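Local coordinates for protein chorismate synthase (Aquifex aeolicus, PDB 1Q1L) that probably catalyses, with reduced FMN, the anti-1,4-elimination of phosphate from 5-enolpyruvylshikimate-3-phosphate that yields chorismate, at residues A[157-162]-A[385-390]; A[248-253]-A[375-380]. One frame throughout, in Å; residues are numbered along the deposited sequence. Where two conformers were deposited one is given.

Contact 1: residues A[157-162]-A[385-390]; sequences SEFGIK and EEVKKR
Glu158 and Lys388 meet at their charged ends, while next to them the ring of Phe159 reaches Val387 on the helix. The salt bridge is a loose one: Lys388 NZ stands 3.4 Å from Glu158 OE1, and the hydrogen bond between them is weak. Water 1 takes up the slack, accepting from Lys388 NZ at 2.9 Å and returning a weak bond to Glu158 OE1, which therefore has both the ammonium and the water as donors. Lys388 gets there by running fully extended beyond CG, whereas Glu158 folds at chi2 (-64°), and its CB lies alongside Lys388 CE.

The apolar half rests on the CE2 and CZ atoms of Phe159. Phe159 CZ comes to 3.4 Å from Val387 CG1, an oblique approach, and CE2 sits 4.0 Å from Lys388 CA. An alanine in place of Phe159 would probably leave Val387 CG1 and the start of the Lys388 side chain without their aromatic neighbour, opening a gap between the turn and the helix.

Behind the ring, backbone polar groups are used in ending helix 142-157. Gly160, at positive phi, is the C-prime residue of a Schellman motif: its N bonds to Ser157 O at 2.9 Å, and Ile161 N bonds to Leu156 O. Apart from that motif, Gly160 O accepts from Asn237 ND2.

The contact thus ties the turn between helix 142-157 and strand 162-170 to the C-terminal helix 384-399, whose other side faces the second subunit, where Arg390 NH1 bonds Lys378 O of that subunit. Phe159 also touches Phe155 of helix 142-157 (edge-to-face), Phe391 of helix 384-399 and Leu375 of helix 356-379.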
# COMPACT_ATOMS: atom_id res chain seq x y z
N SER A 157 25.74 -3.00 -1.53
CA SER A 157 27.16 -3.19 -1.76
C SER A 157 27.43 -4.41 -2.63
O SER A 157 28.47 -4.48 -3.29
CB SER A 157 27.90 -3.32 -0.43
OG SER A 157 27.43 -4.41 0.32
N GLU A 158 26.51 -5.37 -2.64
CA GLU A 158 26.69 -6.58 -3.45
C GLU A 158 26.68 -6.21 -4.93
O GLU A 158 27.14 -6.99 -5.77
CB GLU A 158 25.58 -7.60 -3.18
CG GLU A 158 25.53 -8.15 -1.76
CD GLU A 158 26.76 -8.95 -1.40
OE1 GLU A 158 27.22 -9.76 -2.23
OE2 GLU A 158 27.27 -8.78 -0.27
N PHE A 159 26.13 -5.04 -5.24
CA PHE A 159 26.07 -4.60 -6.62
C PHE A 159 27.09 -3.49 -6.85
O PHE A 159 27.09 -2.84 -7.88
CB PHE A 159 24.67 -4.08 -6.96
CG PHE A 159 23.57 -5.06 -6.65
CD1 PHE A 159 23.01 -5.11 -5.38
CD2 PHE A 159 23.13 -5.96 -7.61
CE1 PHE A 159 22.03 -6.05 -5.07
CE2 PHE A 159 22.15 -6.90 -7.32
CZ PHE A 159 21.60 -6.95 -6.04
N GLY A 160 27.96 -3.29 -5.87
CA GLY A 160 28.98 -2.26 -5.99
C GLY A 160 28.47 -0.86 -5.70
O GLY A 160 29.19 0.13 -5.91
N ILE A 161 27.25 -0.77 -5.19
CA ILE A 161 26.64 0.52 -4.86
C ILE A 161 27.09 0.97 -3.47
O ILE A 161 26.86 0.28 -2.47
CB ILE A 161 25.09 0.45 -4.96
CG1 ILE A 161 24.68 0.28 -6.43
CG2 ILE A 161 24.46 1.69 -4.35
CD1 ILE A 161 23.20 0.02 -6.66
N LYS A 162 27.75 2.12 -3.42
CA LYS A 162 28.28 2.69 -2.11
C LYS A 162 27.48 4.04 -1.65
O LYS A 162 27.21 4.99 -2.51
CB LYS A 162 29.96 3.00 -2.23
CG LYS A 162 30.96 1.57 -2.80
CD LYS A 162 32.71 2.03 -3.14
CE LYS A 162 33.64 0.66 -3.97
NZ LYS A 162 32.88 0.12 -5.41
N GLU A 385 21.61 -14.62 -6.17
CA GLU A 385 22.10 -15.10 -7.46
C GLU A 385 21.19 -14.61 -8.59
O GLU A 385 21.65 -14.19 -9.65
CB GLU A 385 22.14 -16.63 -7.46
CG GLU A 385 23.08 -17.28 -6.42
CD GLU A 385 22.70 -17.01 -4.95
OE1 GLU A 385 21.54 -17.25 -4.54
OE2 GLU A 385 23.60 -16.56 -4.20
N GLU A 386 19.89 -14.66 -8.34
CA GLU A 386 18.87 -14.25 -9.31
C GLU A 386 18.89 -12.74 -9.58
O GLU A 386 18.87 -12.30 -10.73
CB GLU A 386 17.50 -14.68 -8.76
CG GLU A 386 16.31 -14.39 -9.64
CD GLU A 386 15.05 -15.04 -9.09
OE1 GLU A 386 14.60 -14.68 -7.98
OE2 GLU A 386 14.51 -15.93 -9.79
N VAL A 387 18.95 -11.96 -8.51
CA VAL A 387 18.97 -10.50 -8.62
C VAL A 387 20.26 -10.01 -9.28
O VAL A 387 20.22 -9.12 -10.13
CB VAL A 387 18.83 -9.85 -7.22
CG1 VAL A 387 18.78 -8.34 -7.35
CG2 VAL A 387 17.57 -10.36 -6.54
N LYS A 388 21.39 -10.59 -8.90
CA LYS A 388 22.68 -10.20 -9.47
C LYS A 388 22.74 -10.45 -10.97
O LYS A 388 23.32 -9.67 -11.72
CB LYS A 388 23.82 -10.95 -8.80
CG LYS A 388 24.11 -10.51 -7.37
CD LYS A 388 25.23 -11.36 -6.80
CE LYS A 388 25.49 -11.04 -5.35
NZ LYS A 388 26.56 -11.92 -4.80
N LYS A 389 22.14 -11.56 -11.41
CA LYS A 389 22.14 -11.89 -12.82
C LYS A 389 21.32 -10.86 -13.60
O LYS A 389 21.70 -10.45 -14.70
CB LYS A 389 21.56 -13.29 -13.03
CG LYS A 389 21.29 -13.65 -14.49
CD LYS A 389 22.57 -13.73 -15.29
CE LYS A 389 22.28 -13.94 -16.77
NZ LYS A 389 21.36 -15.09 -17.01
N ARG A 390 20.19 -10.44 -13.03
CA ARG A 390 19.33 -9.47 -13.70
C ARG A 390 19.97 -8.09 -13.72
O ARG A 390 19.75 -7.30 -14.64
CB ARG A 390 17.97 -9.41 -13.00
CG ARG A 390 17.23 -10.73 -13.02
CD ARG A 390 15.96 -10.66 -12.21
NE ARG A 390 15.25 -11.93 -12.18
CZ ARG A 390 14.11 -12.13 -11.53
NH1 ARG A 390 13.54 -11.13 -10.86
NH2 ARG A 390 13.53 -13.32 -11.55
O HOH W 1 25.23 -11.80 -2.27

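Contact 2: residues A[248-253]-A[375-380]; sequences WDRRID and LLEKLG
Arg250 and Glu377 are the two residues that touch here, and what joins them is charge. Glu377 OE1 sits over one face of the Arg250 guanidinium, 3.0 Å from NH1, with NH2 almost as near. The carboxylate and guanidinium planes are 21° apart, but the carboxylate is displaced to one side and only OE1 lies over the guanidinium; the pair is a salt bridge without a hydrogen bond. Glu377 reaches across with CG anti to its backbone N (chi1 177°) and the rest of the chain extended, while Arg250 bends at chi3 (113°) to turn its head group beneath the oxygen.

Hydrogen bonding is found around this pair. The other carboxylate oxygen, Glu377 OE2, forms a salt bridge with Arg255 NH2, and that same nitrogen donates to Arg250 O. Arg255 of helix 252-261 thus links the carboxylate to the backbone of its arginine partner.

Packing between the two segments is slight, with 76 Å² buried in all. Arg250 also packs on Arg10 of the second subunit.

Chemically, one carboxylate serves two arginines, and the charge of Glu377 is probably shared between them. A face-on ion pair has little directional demand, so at this partly exposed site the direct link between the segments is probably mainly electrostatic, with the firmer hold on Glu377 coming from Arg255.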
# COMPACT_ATOMS: atom_id res chain seq x y z
N TRP A 248 3.34 10.08 -10.39
CA TRP A 248 3.99 10.99 -9.45
C TRP A 248 4.69 10.31 -8.28
O TRP A 248 5.81 10.69 -7.92
CB TRP A 248 2.98 12.02 -8.91
CG TRP A 248 2.00 11.45 -7.93
CD1 TRP A 248 0.92 10.67 -8.21
CD2 TRP A 248 2.08 11.54 -6.50
NE1 TRP A 248 0.31 10.26 -7.04
CE2 TRP A 248 1.00 10.78 -5.98
CE3 TRP A 248 2.95 12.18 -5.61
CZ2 TRP A 248 0.78 10.65 -4.60
CZ3 TRP A 248 2.72 12.05 -4.24
CH2 TRP A 248 1.64 11.29 -3.75
N ASP A 249 4.04 9.30 -7.70
CA ASP A 249 4.61 8.60 -6.55
C ASP A 249 5.74 7.63 -6.87
O ASP A 249 6.31 7.03 -5.96
CB ASP A 249 3.52 7.87 -5.76
CG ASP A 249 2.63 6.99 -6.63
OD1 ASP A 249 3.05 6.62 -7.75
OD2 ASP A 249 1.51 6.66 -6.19
N ARG A 250 6.07 7.46 -8.15
CA ARG A 250 7.15 6.55 -8.53
C ARG A 250 8.46 7.30 -8.79
O ARG A 250 9.53 6.69 -8.89
CB ARG A 250 6.77 5.74 -9.76
CG ARG A 250 5.74 4.65 -9.49
CD ARG A 250 5.18 4.11 -10.81
NE ARG A 250 5.55 2.73 -11.09
CZ ARG A 250 6.79 2.25 -11.10
NH1 ARG A 250 7.82 3.05 -10.82
NH2 ARG A 250 7.01 0.98 -11.40
N ARG A 251 8.38 8.61 -8.90
CA ARG A 251 9.57 9.42 -9.16
C ARG A 251 10.57 9.28 -8.02
O ARG A 251 10.23 9.48 -6.85
CB ARG A 251 9.15 10.88 -9.34
CG ARG A 251 8.43 11.10 -10.66
CD ARG A 251 7.86 12.50 -10.79
NE ARG A 251 7.82 12.91 -12.19
CZ ARG A 251 8.78 13.61 -12.79
NH1 ARG A 251 9.85 13.99 -12.10
NH2 ARG A 251 8.68 13.90 -14.08
N ILE A 252 11.81 8.93 -8.38
CA ILE A 252 12.86 8.71 -7.40
C ILE A 252 13.13 9.92 -6.50
O ILE A 252 13.39 9.76 -5.30
CB ILE A 252 14.17 8.26 -8.10
CG1 ILE A 252 15.13 7.65 -7.08
CG2 ILE A 252 14.84 9.43 -8.80
CD1 ILE A 252 14.58 6.40 -6.41
N ASP A 253 13.07 11.12 -7.06
CA ASP A 253 13.33 12.33 -6.28
C ASP A 253 12.30 12.50 -5.17
O ASP A 253 12.65 12.81 -4.03
CB ASP A 253 13.32 13.56 -7.20
CG ASP A 253 12.27 13.46 -8.30
OD1 ASP A 253 11.08 13.26 -7.98
OD2 ASP A 253 12.65 13.57 -9.48
N LEU A 375 15.86 -0.58 -6.37
CA LEU A 375 16.63 -1.54 -7.14
C LEU A 375 15.85 -2.85 -7.21
O LEU A 375 15.75 -3.46 -8.28
CB LEU A 375 18.00 -1.77 -6.50
CG LEU A 375 18.96 -2.63 -7.33
CD1 LEU A 375 19.13 -2.03 -8.72
CD2 LEU A 375 20.31 -2.72 -6.63
N LEU A 376 15.28 -3.28 -6.09
CA LEU A 376 14.50 -4.51 -6.07
C LEU A 376 13.24 -4.38 -6.93
O LEU A 376 12.80 -5.35 -7.53
CB LEU A 376 14.13 -4.87 -4.63
CG LEU A 376 15.29 -5.44 -3.82
CD1 LEU A 376 14.93 -5.46 -2.33
CD2 LEU A 376 15.62 -6.85 -4.33
N GLU A 377 12.69 -3.17 -6.98
CA GLU A 377 11.49 -2.88 -7.78
C GLU A 377 11.80 -3.10 -9.26
O GLU A 377 10.97 -3.62 -10.02
CB GLU A 377 11.07 -1.42 -7.57
CG GLU A 377 9.89 -0.96 -8.40
CD GLU A 377 9.64 0.54 -8.29
OE1 GLU A 377 8.57 1.00 -8.74
OE2 GLU A 377 10.51 1.27 -7.76
N LYS A 378 13.00 -2.71 -9.67
CA LYS A 378 13.43 -2.85 -11.06
C LYS A 378 13.83 -4.29 -11.40
O LYS A 378 13.47 -4.82 -12.45
CB LYS A 378 14.61 -1.92 -11.32
CG LYS A 378 15.28 -2.08 -12.68
CD LYS A 378 14.34 -1.70 -13.81
CE LYS A 378 15.06 -1.76 -15.15
NZ LYS A 378 14.19 -1.40 -16.30
N LEU A 379 14.59 -4.90 -10.50
CA LEU A 379 15.09 -6.26 -10.70
C LEU A 379 14.19 -7.41 -10.28
O LEU A 379 14.15 -8.43 -10.96
CB LEU A 379 16.44 -6.39 -9.98
CG LEU A 379 17.74 -6.05 -10.73
CD1 LEU A 379 17.52 -4.99 -11.79
CD2 LEU A 379 18.79 -5.62 -9.72
N GLY A 380 13.46 -7.26 -9.18
CA GLY A 380 12.62 -8.35 -8.69
C GLY A 380 13.58 -9.36 -8.09
O GLY A 380 14.72 -9.00 -7.78

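How the contacts relate
The centres of contact 1 and contact 2 lie about 16 Å apart, yet their segments meet directly where helix 356-379 ends and helix 384-399 follows it in the chain. Arg390 NH1 approaches Leu379 O at 2.8 Å, a probable hydrogen bond, and the carbonyl at the end of one helix is thereby held by a side chain of the next. Beside it, Val387 CG1 packs 3.6 Å from Leu379 CD2, and Val387 CG2 is 3.4 Å from Gly380 O. Both contacts also touch the second subunit of the tetramer. The touching residues of neither contact belong to the predicted FMN or NADP(+) sites, although Arg251 of segment 248-253 packs on Gln264 of the fourth subunit, predicted to bind FMN.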